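Local coordinates for putative esterase (Bacteroides intestinalis DSM 17393, PDB 5VOL), which is a ferulic acid esterase of carbohydrate esterase family 1, probably hydrolysing feruloyl esters of arabinoxylan in concert with xylanases, at residues His65-Asp68 against Val69-Leu73. Sequence-based numbering, arbitrary orientation.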
# COMPACT_ATOMS: atom_id res chain seq x y z
N HIS C 65 3.20 -6.00 -18.04
CA HIS C 65 2.57 -4.72 -18.42
C HIS C 65 3.48 -3.52 -18.18
O HIS C 65 3.03 -2.47 -17.68
CB HIS C 65 1.23 -4.54 -17.68
CG HIS C 65 0.28 -5.67 -17.87
ND1 HIS C 65 -0.25 -6.00 -19.11
CD2 HIS C 65 -0.23 -6.58 -17.00
CE1 HIS C 65 -1.04 -7.05 -18.99
NE2 HIS C 65 -1.05 -7.42 -17.72
N VAL C 66 4.76 -3.65 -18.54
CA VAL C 66 5.73 -2.60 -18.26
C VAL C 66 5.30 -1.26 -18.84
O VAL C 66 5.48 -0.24 -18.18
CB VAL C 66 7.14 -2.95 -18.80
CG1 VAL C 66 8.11 -1.81 -18.50
CG2 VAL C 66 7.63 -4.20 -18.14
N LYS C 67 4.74 -1.24 -20.04
CA LYS C 67 4.31 0.04 -20.61
C LYS C 67 3.27 0.75 -19.72
O LYS C 67 3.37 1.95 -19.47
CB LYS C 67 3.75 -0.15 -22.02
CG LYS C 67 2.97 1.08 -22.52
CD LYS C 67 2.71 1.02 -24.03
CE LYS C 67 1.53 1.91 -24.43
NZ LYS C 67 1.74 3.37 -24.11
N ASP C 68 2.27 -0.00 -19.26
CA ASP C 68 1.19 0.58 -18.47
C ASP C 68 1.67 1.07 -17.12
O ASP C 68 1.20 2.10 -16.63
CB ASP C 68 0.04 -0.43 -18.29
CG ASP C 68 -0.64 -0.76 -19.60
OD1 ASP C 68 -0.54 0.08 -20.52
OD2 ASP C 68 -1.25 -1.84 -19.71
N VAL C 69 2.57 0.32 -16.49
CA VAL C 69 3.12 0.73 -15.21
C VAL C 69 3.98 1.99 -15.38
O VAL C 69 3.86 2.94 -14.60
CB VAL C 69 3.95 -0.38 -14.55
CG1 VAL C 69 4.59 0.12 -13.26
CG2 VAL C 69 3.08 -1.61 -14.28
N MET C 70 4.84 2.01 -16.41
CA MET C 70 5.63 3.21 -16.67
C MET C 70 4.77 4.44 -16.98
O MET C 70 5.06 5.53 -16.51
CB MET C 70 6.62 2.98 -17.82
CG MET C 70 7.92 2.31 -17.39
SD MET C 70 8.94 3.36 -16.33
CE MET C 70 9.52 4.59 -17.51
N ASP C 71 3.72 4.27 -17.78
CA ASP C 71 2.87 5.40 -18.13
C ASP C 71 2.24 6.02 -16.87
O ASP C 71 2.17 7.24 -16.75
CB ASP C 71 1.77 4.98 -19.10
CG ASP C 71 2.30 4.73 -20.51
OD1 ASP C 71 3.44 5.15 -20.82
OD2 ASP C 71 1.56 4.11 -21.31
N ARG C 72 1.82 5.17 -15.93
CA ARG C 72 1.35 5.61 -14.62
C ARG C 72 2.46 6.32 -13.82
O ARG C 72 2.28 7.47 -13.37
CB ARG C 72 0.80 4.41 -13.82
CG ARG C 72 0.48 4.72 -12.36
CD ARG C 72 -0.90 5.36 -12.21
NE ARG C 72 -2.00 4.40 -12.29
CZ ARG C 72 -2.80 4.24 -13.34
NH1 ARG C 72 -3.79 3.34 -13.29
NH2 ARG C 72 -2.64 4.97 -14.43
N LEU C 73 3.61 5.67 -13.65
CA LEU C 73 4.62 6.21 -12.76
C LEU C 73 5.37 7.41 -13.36
O LEU C 73 5.84 8.28 -12.63
CB LEU C 73 5.60 5.10 -12.35
CG LEU C 73 4.92 3.99 -11.53
CD1 LEU C 73 5.89 2.90 -11.09
CD2 LEU C 73 4.20 4.56 -10.31
O HOH W 1 -0.64 2.78 -20.73
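Lys67 and Asp71, one helical turn apart, give a compact example of an i to i+4 salt bridge on the partly exposed side of an amphipathic helix. The lysine NZ donates to Asp71 OD2 at 2.9 Å, using the syn lone pair of that oxygen. With CG anti to the backbone N (chi1 165°), the lysine chain runs extended through CD and CE, then bends at its last torsion (chi4 60°), which brings the ammonium round to the carboxylate. Asp71 holds its CG beside its own backbone N (chi1 -73°), which turns the carboxylate back over the preceding turn and leaves Asp71 CG 3.2 Å from Lys67 O. A water donates to Asp71 OD2 at 2.6 Å and to Asp68 OD1 at 2.7 Å. It thus joins two carboxylates of like charge, whose nearer oxygens, Asp68 OD1 and Asp71 OD2, lie 4.6 Å apart. Ser10 hydrogen-bonds both Lys67 NZ and Asp71 OD1, tying the N-terminal segment to the helix. An asparagine at Asp71 would probably leave the Lys67 ammonium without its compensating charge.

On the buried side, Val66 CG1 approaches Met70 CG at 4.3 Å; both side chains also reach Ile84 of strand 83-87, while Val69 rests on Tyr262 and Leu265 of helix 254-271. Beneath these contacts run regular i to i+4 backbone bonds, beginning with Val69 N to His65 O, the carbonyl of the N-cap residue, at 3.1 Å.

A third group of side chains faces a second subunit, where salt bridges join Asp68 with Arg63 and Arg72 with Asp253, both of the second subunit. The chemistry thus divides one short helix among three tasks: apolar packing against the α/β-hydrolase core, charge pairing within the chain, and ionic bonding across the subunit interface.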